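Local coordinates for Glyco_hydro_cc domain-containing protein (Blastomyces gilchristii, PDB 6UB0), which probably hydrolyses curdlan, a beta-1,3-glucan, as a glycoside hydrolase family 128 (subgroup III) exo-beta-1,3-glucanase, and binds laminaribiose at its -2 and -1 subsites, at residues G125-C130 with C134-L139; T175-Q180 with V187-E192; W25-E30 with N69-N74. All blocks are in the same frame, centred on the assembly; numbering follows the deposited sequence.

The three contacts lie in one TIM-barrel catalytic core. Along the chain contact 3 comes first, then contact 1, then contact 2. All reach the sheet formed by strands 69-71, 105-111, 138-146, 172-180 and 203-208. Contacts 1 and 2 have centres 27 Å apart, on opposite sides of the chain's centre. Each belongs to a beta-alpha-beta unit, and their strands 138-146 and 172-180 are neighbours. Contact 3 is more central, about 17 Å from contact 1 and 20 Å from contact 2 between centres. Phe138 of contact 1 packs on Leu71 of contact 3. Contacts 2 and 3 share the glucose GLC and two probable hydrogen bonds, Glu176 OE2 with Trp29 NE1 and Thr175 O with Tyr27 OH.

Contact 1. Residues G125-C130 with C134-L139; sequences GFLDVC and CKIDFL
Cys134 holds SG beside its backbone N and anti to its carbonyl carbon (chi1 -71°), which turns the sulfur toward Cys130. Phe126 has CG anti to the backbone N (chi1 169°), which lays the ring beside the disulfide. The disulfide Cys130 SG - Cys134 SG is 2.0 Å long. Its chi3 of -69° gives it a left-handed twist. The bond also brings Cys130 CB within 3.4 Å of Cys134 CB.

Both sulfurs lie by the Phe126 ring. Cys130 SG, one turn further along the helix, sits 3.5 Å above one face, displaced toward the rim. Cys134 SG approaches obliquely, 4.9 Å from the centroid of the Phe126 ring, as a sulfur-aromatic contact.

The segments belong to the beta-alpha-beta unit of strand 105-111, helix 119-130 and strand 138-146 in the TIM barrel. The disulfide ties the C-terminal end of that helix to the loop leading into the next strand. Only three residues separate the two cysteines.

Ile136 comes from the loop side and meets the helix with a single methyl. Its CD1 lies 3.9 Å from Phe126 CE2, and the two side chains approach from opposite directions. The same CD1 is 4.1 Å from Leu127 CD2, where the two branched chains cross at a slant. Thus one methyl touches both helix residues. Tyr93 of helix 86-96 packs on Cys134 and Ile136, and Tyr167 lies against Leu127. Asn98 OD1 accepts a hydrogen bond from Lys135 N.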
loop_
_atom_site.group_PDB
_atom_site.type_symbol
_atom_site.label_atom_id
_atom_site.label_comp_id
_atom_site.label_asym_id
_atom_site.label_seq_id
_atom_site.Cartn_x
_atom_site.Cartn_y
_atom_site.Cartn_z
ATOM N N GLY A 125 -12.811 -5.935 -12.128
ATOM C CA GLY A 125 -12.737 -5.548 -13.554
ATOM C C GLY A 125 -11.318 -5.654 -14.069
ATOM O O GLY A 125 -11.064 -6.247 -15.142
ATOM N N PHE A 126 -10.383 -5.111 -13.319
ATOM C CA PHE A 126 -8.956 -5.321 -13.586
ATOM C C PHE A 126 -8.594 -6.818 -13.509
ATOM O O PHE A 126 -7.867 -7.311 -14.408
ATOM C CB PHE A 126 -8.155 -4.497 -12.584
ATOM C CG PHE A 126 -6.695 -4.822 -12.584
ATOM C CD1 PHE A 126 -5.876 -4.287 -13.555
ATOM C CD2 PHE A 126 -6.144 -5.649 -11.617
ATOM C CE1 PHE A 126 -4.522 -4.565 -13.577
ATOM C CE2 PHE A 126 -4.794 -5.916 -11.627
ATOM C CZ PHE A 126 -3.980 -5.368 -12.591
ATOM N N LEU A 127 -9.032 -7.539 -12.474
ATOM C CA LEU A 127 -8.669 -8.971 -12.355
ATOM C C LEU A 127 -9.314 -9.766 -13.512
ATOM O O LEU A 127 -8.667 -10.687 -14.057
ATOM C CB LEU A 127 -9.128 -9.438 -10.981
ATOM C CG LEU A 127 -8.317 -8.855 -9.825
ATOM C CD1 LEU A 127 -8.811 -9.389 -8.495
ATOM C CD2 LEU A 127 -6.848 -9.140 -9.999
ATOM N N ASP A 128 -10.548 -9.442 -13.872
ATOM C CA ASP A 128 -11.212 -10.070 -15.046
ATOM C C ASP A 128 -10.356 -9.783 -16.272
ATOM O O ASP A 128 -9.945 -10.753 -16.939
ATOM C CB ASP A 128 -12.656 -9.608 -15.195
ATOM C CG ASP A 128 -13.559 -10.304 -14.200
ATOM O OD1 ASP A 128 -13.187 -11.415 -13.749
ATOM O OD2 ASP A 128 -14.612 -9.740 -13.894
ATOM N N VAL A 129 -10.107 -8.514 -16.560
ATOM C CA VAL A 129 -9.400 -8.102 -17.807
ATOM C C VAL A 129 -8.020 -8.746 -17.800
ATOM O O VAL A 129 -7.491 -9.070 -18.878
ATOM C CB VAL A 129 -9.304 -6.578 -18.009
ATOM C CG1 VAL A 129 -8.439 -6.266 -19.215
ATOM C CG2 VAL A 129 -10.659 -5.925 -18.186
ATOM N N CYS A 130 -7.404 -8.926 -16.636
ATOM C CA CYS A 130 -6.044 -9.509 -16.603
ATOM C C CYS A 130 -6.038 -10.905 -17.256
ATOM O O CYS A 130 -5.014 -11.248 -17.907
ATOM C CB CYS A 130 -5.499 -9.543 -15.182
ATOM S SG CYS A 130 -4.696 -7.970 -14.774
ATOM N N CYS A 134 -1.863 -11.468 -15.641
ATOM C CA CYS A 134 -1.220 -10.481 -14.738
ATOM C C CYS A 134 -0.517 -11.338 -13.658
ATOM O O CYS A 134 -1.180 -12.191 -13.021
ATOM C CB CYS A 134 -2.209 -9.429 -14.214
ATOM S SG CYS A 134 -2.832 -8.186 -15.402
ATOM N N LYS A 135 0.789 -11.159 -13.494
ATOM C CA LYS A 135 1.617 -11.856 -12.462
ATOM C C LYS A 135 1.583 -11.043 -11.160
ATOM O O LYS A 135 2.333 -10.071 -11.048
ATOM C CB LYS A 135 3.047 -12.065 -12.966
ATOM C CG LYS A 135 3.159 -13.146 -14.042
ATOM C CD LYS A 135 4.541 -13.337 -14.614
ATOM C CE LYS A 135 4.593 -14.367 -15.714
ATOM N NZ LYS A 135 5.209 -13.768 -16.911
ATOM N N ILE A 136 0.698 -11.437 -10.246
ATOM C CA ILE A 136 0.312 -10.653 -9.036
ATOM C C ILE A 136 0.508 -11.548 -7.818
ATOM O O ILE A 136 -0.211 -12.559 -7.705
ATOM C CB ILE A 136 -1.136 -10.124 -9.098
ATOM C CG1 ILE A 136 -1.398 -9.267 -10.340
ATOM C CG2 ILE A 136 -1.467 -9.350 -7.827
ATOM C CD1 ILE A 136 -2.861 -9.139 -10.715
ATOM N N ASP A 137 1.408 -11.139 -6.933
ATOM C CA ASP A 137 1.747 -11.827 -5.659
ATOM C C ASP A 137 0.848 -11.303 -4.560
ATOM O O ASP A 137 0.659 -12.031 -3.610
ATOM C CB ASP A 137 3.217 -11.648 -5.251
ATOM C CG ASP A 137 4.144 -12.342 -6.220
ATOM O OD1 ASP A 137 4.212 -13.554 -6.133
ATOM O OD2 ASP A 137 4.706 -11.670 -7.116
ATOM N N PHE A 138 0.339 -10.063 -4.660
ATOM C CA PHE A 138 -0.490 -9.479 -3.563
ATOM C C PHE A 138 -1.321 -8.314 -4.100
ATOM O O PHE A 138 -0.886 -7.690 -5.051
ATOM C CB PHE A 138 0.419 -9.097 -2.388
ATOM C CG PHE A 138 1.388 -7.979 -2.675
ATOM C CD1 PHE A 138 1.030 -6.655 -2.465
ATOM C CD2 PHE A 138 2.671 -8.247 -3.122
ATOM C CE1 PHE A 138 1.924 -5.630 -2.728
ATOM C CE2 PHE A 138 3.567 -7.224 -3.408
ATOM C CZ PHE A 138 3.199 -5.913 -3.196
ATOM N N LEU A 139 -2.544 -8.158 -3.607
ATOM C CA LEU A 139 -3.409 -6.976 -3.870
ATOM C C LEU A 139 -2.955 -5.844 -2.955
ATOM O O LEU A 139 -2.676 -6.103 -1.821
ATOM C CB LEU A 139 -4.885 -7.264 -3.573
ATOM C CG LEU A 139 -5.538 -8.428 -4.323
ATOM C CD1 LEU A 139 -7.057 -8.385 -4.162
ATOM C CD2 LEU A 139 -5.193 -8.383 -5.807
#

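Contact 2. Residues T175-Q180 with V187-E192. With GLC (alpha-D-glucopyranose), chain B.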
loop_
_atom_site.group_PDB
_atom_site.type_symbol
_atom_site.label_atom_id
_atom_site.label_comp_id
_atom_site.label_asym_id
_atom_site.label_seq_id
_atom_site.Cartn_x
_atom_site.Cartn_y
_atom_site.Cartn_z
ATOM N N THR A 175 -2.049 -0.639 1.890
ATOM C CA THR A 175 -0.918 0.323 1.724
ATOM C C THR A 175 -1.323 1.712 2.211
ATOM O O THR A 175 -0.462 2.555 2.297
ATOM C CB THR A 175 -0.351 0.315 0.302
ATOM O OG1 THR A 175 -1.375 0.500 -0.659
ATOM C CG2 THR A 175 0.294 -1.008 -0.087
ATOM N N GLU A 176 -2.626 1.943 2.447
ATOM C CA GLU A 176 -3.120 3.176 3.092
ATOM C C GLU A 176 -4.310 2.798 3.974
ATOM O O GLU A 176 -5.267 2.256 3.452
ATOM C CB GLU A 176 -3.660 4.217 2.126
ATOM C CG GLU A 176 -2.651 4.913 1.246
ATOM C CD GLU A 176 -3.206 5.951 0.297
ATOM O OE1 GLU A 176 -4.398 6.295 0.421
ATOM O OE2 GLU A 176 -2.478 6.361 -0.616
ATOM N N PHE A 177 -4.285 3.176 5.248
ATOM C CA PHE A 177 -5.558 3.316 6.003
ATOM C C PHE A 177 -5.489 4.517 6.937
ATOM O O PHE A 177 -4.423 4.813 7.471
ATOM C CB PHE A 177 -5.847 1.992 6.687
ATOM C CG PHE A 177 -4.824 1.621 7.722
ATOM C CD1 PHE A 177 -4.968 2.046 9.037
ATOM C CD2 PHE A 177 -3.721 0.856 7.389
ATOM C CE1 PHE A 177 -4.003 1.727 9.982
ATOM C CE2 PHE A 177 -2.801 0.506 8.350
ATOM C CZ PHE A 177 -2.967 0.915 9.656
ATOM N N GLU A 178 -6.632 5.196 7.126
ATOM C CA GLU A 178 -6.680 6.442 7.915
ATOM C C GLU A 178 -8.031 6.503 8.622
ATOM O O GLU A 178 -9.031 6.584 7.906
ATOM C CB GLU A 178 -6.443 7.627 6.976
ATOM C CG GLU A 178 -6.658 8.949 7.641
ATOM C CD GLU A 178 -6.534 10.170 6.759
ATOM O OE1 GLU A 178 -6.958 10.113 5.558
ATOM O OE2 GLU A 178 -6.020 11.187 7.302
ATOM N N GLY A 179 -8.036 6.398 9.957
ATOM C CA GLY A 179 -9.213 6.662 10.817
ATOM C C GLY A 179 -9.267 8.118 11.262
ATOM O O GLY A 179 -8.451 8.488 12.166
ATOM N N GLN A 180 -10.167 8.914 10.675
ATOM C CA GLN A 180 -10.092 10.404 10.679
ATOM C C GLN A 180 -10.749 10.962 11.936
ATOM O O GLN A 180 -11.495 10.199 12.587
ATOM C CB GLN A 180 -10.773 11.020 9.467
ATOM C CG GLN A 180 -9.884 11.053 8.239
ATOM C CD GLN A 180 -10.695 10.870 6.987
ATOM O OE1 GLN A 180 -11.918 10.695 7.046
ATOM N NE2 GLN A 180 -10.018 10.924 5.850
ATOM N N VAL A 187 -6.018 7.720 17.644
ATOM C CA VAL A 187 -5.323 6.702 18.480
ATOM C C VAL A 187 -6.217 5.422 18.570
ATOM O O VAL A 187 -5.728 4.263 18.408
ATOM C CB VAL A 187 -4.871 7.286 19.837
ATOM C CG1 VAL A 187 -4.313 6.220 20.764
ATOM C CG2 VAL A 187 -3.850 8.404 19.656
ATOM N N ASN A 188 -7.459 5.643 19.199
ATOM C CA ASN A 188 -8.350 4.510 19.596
ATOM C C ASN A 188 -8.544 3.557 18.415
ATOM O O ASN A 188 -8.531 2.307 18.603
ATOM C CB ASN A 188 -9.687 5.029 20.138
ATOM C CG ASN A 188 -9.613 5.397 21.603
ATOM O OD1 ASN A 188 -8.557 5.815 22.100
ATOM N ND2 ASN A 188 -10.724 5.232 22.308
ATOM N N PHE A 189 -8.653 4.137 17.223
ATOM C CA PHE A 189 -8.836 3.401 15.949
ATOM C C PHE A 189 -7.627 2.461 15.786
ATOM O O PHE A 189 -7.791 1.217 15.601
ATOM C CB PHE A 189 -9.061 4.444 14.856
ATOM C CG PHE A 189 -9.097 3.896 13.458
ATOM C CD1 PHE A 189 -7.930 3.855 12.707
ATOM C CD2 PHE A 189 -10.273 3.443 12.879
ATOM C CE1 PHE A 189 -7.935 3.324 11.431
ATOM C CE2 PHE A 189 -10.278 2.951 11.577
ATOM C CZ PHE A 189 -9.108 2.904 10.857
ATOM N N LEU A 190 -6.419 3.010 15.952
ATOM C CA LEU A 190 -5.170 2.205 15.781
ATOM C C LEU A 190 -5.135 1.085 16.830
ATOM O O LEU A 190 -4.671 -0.058 16.524
ATOM C CB LEU A 190 -3.937 3.115 15.892
ATOM C CG LEU A 190 -3.704 4.052 14.703
ATOM C CD1 LEU A 190 -2.644 5.087 15.024
ATOM C CD2 LEU A 190 -3.336 3.249 13.458
ATOM N N LYS A 191 -5.618 1.363 18.036
ATOM C CA LYS A 191 -5.728 0.324 19.098
ATOM C C LYS A 191 -6.597 -0.866 18.664
ATOM O O LYS A 191 -6.289 -1.993 19.124
ATOM C CB LYS A 191 -6.320 0.900 20.385
ATOM C CG LYS A 191 -5.468 1.980 21.024
ATOM C CD LYS A 191 -5.826 2.230 22.471
ATOM C CE LYS A 191 -4.861 3.178 23.152
ATOM N NZ LYS A 191 -4.491 2.664 24.487
ATOM N N GLU A 192 -7.639 -0.641 17.855
ATOM C CA GLU A 192 -8.555 -1.712 17.386
ATOM C C GLU A 192 -7.947 -2.427 16.161
ATOM O O GLU A 192 -7.853 -3.687 16.166
ATOM C CB GLU A 192 -9.923 -1.069 17.099
ATOM C CG GLU A 192 -10.975 -1.980 16.477
ATOM C CD GLU A 192 -11.505 -3.120 17.324
ATOM O OE1 GLU A 192 -11.599 -2.952 18.556
ATOM O OE2 GLU A 192 -11.847 -4.166 16.738
HETATM C C1 GLC B . -5.484 8.765 -1.263
HETATM C C2 GLC B . -4.400 9.037 -2.318
HETATM C C3 GLC B . -3.640 10.327 -2.005
HETATM C C4 GLC B . -4.655 11.478 -1.767
HETATM C C5 GLC B . -5.734 11.088 -0.793
HETATM C C6 GLC B . -6.800 12.165 -0.508
HETATM O O1 GLC B . -4.970 8.650 0.073
HETATM O O2 GLC B . -3.400 8.006 -2.497
HETATM O O3 GLC B . -2.735 10.603 -3.074
HETATM O O4 GLC B . -3.985 12.535 -1.168
HETATM O O5 GLC B . -6.368 9.915 -1.304
HETATM O O6 GLC B . -6.944 12.872 -1.705
#
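Strand 175-180 and helix 187-192 approach to 8.3 Å between axes, with their N-to-C directions 133° apart, and the CA atoms of Gly179 and Phe189 are the nearest pair. The Phe189 ring lies against the strand backbone there. Gly179 CA is 3.5 Å from the centroid of the Phe189 ring, almost straight above its centre, in a CH-pi contact. Gly179 N lies over the same ring, 3.4 Å from Phe189 CE1. Gly179 has no side chain, and the ring lies directly on its CA.

Phe177 also points at the helix. Its CG stands between the backbone N and the carbonyl carbon (chi1 64°). The ring meets Phe189 rim to rim, Phe177 CD1 to Phe189 CE1 at 4.0 Å. Leu190 reaches the same rim with one methyl, CD2, at 3.9 Å from Phe177 CE1. Val193, Leu194 and Leu197 of helix 183-199 pack on Phe177 as well.

This is strand-to-helix packing in a beta-alpha-beta unit of the barrel, strand 172-180, helix 183-199 and strand 203-208. Glu178 points away from the helix, and its OE1 bonds His144 ND1.

Glu176 reaches the sugar with a chain extended beyond CG. Its OE2 accepts a hydrogen bond from GLC O2 at 2.7 Å. Its OE1 also lies against GLC O1, but the 2.4 Å separation is very short and its detail is doubtful. His144 NE2 is a further partner of OE1. Phe177 and the backbone of Gly179 pack on the helix, while Glu176, on the same strand, turns to the sugar and holds its O2 through OE2.

Contact 3. Residues W25-E30 with N69-N74. With BGC (beta-D-glucopyranose), chain C; GLC (alpha-D-glucopyranose), chain B.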
loop_
_atom_site.group_PDB
_atom_site.type_symbol
_atom_site.label_atom_id
_atom_site.label_comp_id
_atom_site.label_asym_id
_atom_site.label_seq_id
_atom_site.Cartn_x
_atom_site.Cartn_y
_atom_site.Cartn_z
ATOM N N TRP A 25 9.373 -1.930 6.425
ATOM C CA TRP A 25 9.283 -1.411 5.055
ATOM C C TRP A 25 8.745 0.022 4.987
ATOM O O TRP A 25 8.149 0.569 5.954
ATOM C CB TRP A 25 8.450 -2.372 4.202
ATOM C CG TRP A 25 6.984 -2.339 4.473
ATOM C CD1 TRP A 25 6.334 -2.885 5.534
ATOM C CD2 TRP A 25 5.975 -1.706 3.665
ATOM N NE1 TRP A 25 4.994 -2.639 5.448
ATOM C CE2 TRP A 25 4.743 -1.927 4.312
ATOM C CE3 TRP A 25 6.021 -0.976 2.460
ATOM C CZ2 TRP A 25 3.552 -1.414 3.798
ATOM C CZ3 TRP A 25 4.848 -0.474 1.960
ATOM C CH2 TRP A 25 3.636 -0.750 2.590
ATOM N N SER A 26 8.971 0.606 3.813
ATOM C CA SER A 26 8.635 1.990 3.490
ATOM C C SER A 26 8.229 2.090 2.031
ATOM O O SER A 26 8.648 1.241 1.221
ATOM C CB SER A 26 9.740 2.913 3.765
ATOM O OG SER A 26 10.772 2.693 2.864
ATOM N N TYR A 27 7.463 3.135 1.709
ATOM C CA TYR A 27 7.215 3.533 0.307
ATOM C C TYR A 27 6.808 4.986 0.371
ATOM O O TYR A 27 6.483 5.449 1.455
ATOM C CB TYR A 27 6.235 2.559 -0.367
ATOM C CG TYR A 27 4.774 2.895 -0.258
ATOM C CD1 TYR A 27 4.113 2.746 0.955
ATOM C CD2 TYR A 27 4.055 3.377 -1.354
ATOM C CE1 TYR A 27 2.763 3.084 1.069
ATOM C CE2 TYR A 27 2.700 3.634 -1.267
ATOM C CZ TYR A 27 2.056 3.516 -0.049
ATOM O OH TYR A 27 0.728 3.862 0.123
ATOM N N ASN A 28 6.838 5.616 -0.773
ATOM C CA ASN A 28 6.611 7.054 -0.922
ATOM C C ASN A 28 5.824 7.370 -2.183
ATOM O O ASN A 28 5.943 8.516 -2.653
ATOM C CB ASN A 28 7.948 7.778 -0.976
ATOM C CG ASN A 28 8.853 7.437 -2.135
ATOM O OD1 ASN A 28 8.648 6.477 -2.886
ATOM N ND2 ASN A 28 9.858 8.266 -2.284
ATOM N N TRP A 29 5.037 6.416 -2.671
ATOM C CA TRP A 29 4.195 6.610 -3.882
ATOM C C TRP A 29 5.041 6.998 -5.089
ATOM O O TRP A 29 4.447 7.531 -6.067
ATOM C CB TRP A 29 3.172 7.709 -3.612
ATOM C CG TRP A 29 2.126 7.401 -2.592
ATOM C CD1 TRP A 29 0.952 6.765 -2.824
ATOM C CD2 TRP A 29 2.149 7.718 -1.184
ATOM N NE1 TRP A 29 0.243 6.650 -1.668
ATOM C CE2 TRP A 29 0.945 7.227 -0.646
ATOM C CE3 TRP A 29 3.058 8.351 -0.340
ATOM C CZ2 TRP A 29 0.615 7.311 0.702
ATOM C CZ3 TRP A 29 2.714 8.479 1.002
ATOM C CH2 TRP A 29 1.499 8.016 1.503
ATOM N N GLU A 30 6.363 6.776 -5.049
ATOM C CA GLU A 30 7.267 7.133 -6.147
ATOM C C GLU A 30 7.998 5.866 -6.537
ATOM O O GLU A 30 7.987 4.887 -5.783
ATOM C CB GLU A 30 8.310 8.179 -5.751
ATOM C CG GLU A 30 7.732 9.523 -5.404
ATOM C CD GLU A 30 7.065 10.168 -6.591
ATOM O OE1 GLU A 30 7.463 9.859 -7.749
ATOM O OE2 GLU A 30 6.125 10.949 -6.347
ATOM N N ASN A 69 10.130 -6.358 -3.570
ATOM C CA ASN A 69 8.695 -6.124 -3.852
ATOM C C ASN A 69 8.554 -4.897 -4.741
ATOM O O ASN A 69 9.347 -3.986 -4.630
ATOM C CB ASN A 69 7.861 -5.900 -2.583
ATOM C CG ASN A 69 7.725 -7.120 -1.706
ATOM O OD1 ASN A 69 7.001 -8.026 -2.041
ATOM N ND2 ASN A 69 8.462 -7.179 -0.596
ATOM N N LEU A 70 7.545 -4.900 -5.609
ATOM C CA LEU A 70 7.230 -3.732 -6.444
ATOM C C LEU A 70 5.723 -3.499 -6.372
ATOM O O LEU A 70 4.959 -4.493 -6.493
ATOM C CB LEU A 70 7.608 -3.970 -7.901
ATOM C CG LEU A 70 9.085 -4.227 -8.179
ATOM C CD1 LEU A 70 9.267 -4.658 -9.621
ATOM C CD2 LEU A 70 9.911 -3.000 -7.866
ATOM N N LEU A 71 5.321 -2.239 -6.339
ATOM C CA LEU A 71 3.864 -1.860 -6.318
ATOM C C LEU A 71 3.445 -1.222 -7.651
ATOM O O LEU A 71 4.203 -0.387 -8.214
ATOM C CB LEU A 71 3.547 -0.849 -5.214
ATOM C CG LEU A 71 3.663 -1.352 -3.794
ATOM C CD1 LEU A 71 3.902 -0.194 -2.846
ATOM C CD2 LEU A 71 2.477 -2.201 -3.349
ATOM N N ALA A 72 2.194 -1.463 -8.033
ATOM C CA ALA A 72 1.624 -0.903 -9.270
ATOM C C ALA A 72 0.795 0.343 -8.947
ATOM O O ALA A 72 0.928 0.869 -7.829
ATOM C CB ALA A 72 0.810 -1.953 -9.964
ATOM N N PHE A 73 -0.079 0.748 -9.876
ATOM C CA PHE A 73 -0.657 2.104 -9.969
ATOM C C PHE A 73 -1.413 2.463 -8.678
ATOM O O PHE A 73 -2.012 1.624 -7.998
ATOM C CB PHE A 73 -1.527 2.178 -11.230
ATOM C CG PHE A 73 -1.004 1.283 -12.344
ATOM C CD1 PHE A 73 0.242 1.512 -12.922
ATOM C CD2 PHE A 73 -1.756 0.203 -12.806
ATOM C CE1 PHE A 73 0.737 0.703 -13.943
ATOM C CE2 PHE A 73 -1.261 -0.612 -13.837
ATOM C CZ PHE A 73 -0.015 -0.371 -14.381
ATOM N N ASN A 74 -1.363 3.743 -8.358
ATOM C CA ASN A 74 -2.076 4.337 -7.188
ATOM C C ASN A 74 -3.510 4.741 -7.535
ATOM O O ASN A 74 -3.690 5.824 -8.094
ATOM C CB ASN A 74 -1.334 5.540 -6.669
ATOM C CG ASN A 74 -1.785 5.854 -5.268
ATOM O OD1 ASN A 74 -1.656 5.036 -4.377
ATOM N ND2 ASN A 74 -2.393 7.011 -5.109
HETATM C C2 BGC C . -0.578 10.971 -3.975
HETATM C C3 BGC C . 0.907 10.832 -3.811
HETATM C C4 BGC C . 1.253 11.485 -2.490
HETATM C C5 BGC C . 0.419 10.861 -1.351
HETATM C C6 BGC C . 0.518 11.427 0.073
HETATM C C1 BGC C . -1.357 10.426 -2.811
HETATM O O2 BGC C . -0.890 10.208 -5.146
HETATM O O3 BGC C . 1.669 11.316 -4.958
HETATM O O4 BGC C . 2.664 11.295 -2.394
HETATM O O5 BGC C . -0.990 11.014 -1.556
HETATM O O6 BGC C . 0.358 12.869 -0.030
HETATM C C1 GLC B . -5.484 8.765 -1.263
HETATM C C2 GLC B . -4.400 9.037 -2.318
HETATM C C3 GLC B . -3.640 10.327 -2.005
HETATM C C4 GLC B . -4.655 11.478 -1.767
HETATM C C5 GLC B . -5.734 11.088 -0.793
HETATM C C6 GLC B . -6.800 12.165 -0.508
HETATM O O1 GLC B . -4.970 8.650 0.073
HETATM O O2 GLC B . -3.400 8.006 -2.497
HETATM O O3 GLC B . -2.735 10.603 -3.074
HETATM O O4 GLC B . -3.985 12.535 -1.168
HETATM O O5 GLC B . -6.368 9.915 -1.304
HETATM O O6 GLC B . -6.944 12.872 -1.705
HETATM O O HOH W 1 -0.565 3.397 -2.437
#
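Trp29 and Asn74 meet with their flat groups nearly perpendicular, the indole and amide planes 86° apart. Asn74 OD1 lies in the indole plane at its edge, 3.5 Å from Trp29 CD1. The amide is carried there by CG set anti to the Asn74 backbone N (chi1 -162°).

The two indole faces have different neighbours. Over one, the sugar BGC lies with C5 3.6 Å from Trp29 CD2. Over the other is the hydroxyl of Tyr27, toward the rim. Trp29 NE1 gives its hydrogen to Glu176 OE2, which helps set how the ring is turned. Phe210 meets the indole at a steep angle.

Tyr27 touches Leu71 with its ring, and its hydroxyl reaches Asn74 through a water. Leu71 CD1 comes obliquely to the ring, 3.9 Å from Tyr27 CD2, and the side chains cross at about a right angle. Tyr27 OH bonds the backbone O of Thr175. The water donates to Tyr27 OH at 2.9 Å and to Asn74 OD1 at 2.8 Å. Asn28 OD1 accepts from Glu30 N, so an Asx turn spans Trp29.

Side chains from strands 23-27 and 69-71 meet in the interior of the TIM barrel, and beyond them Trp29 and Asn74 line the glycan pocket. Asn74 ND2 donates to GLC O2 at 3.0 Å, nearly straight at 171°. It also bonds Gln81 OE1. The amide therefore works at both ends, with its oxygen held by water and its nitrogen on the -1 glucose, while the indole face receives the -2 glucose by carbohydrate-aromatic packing.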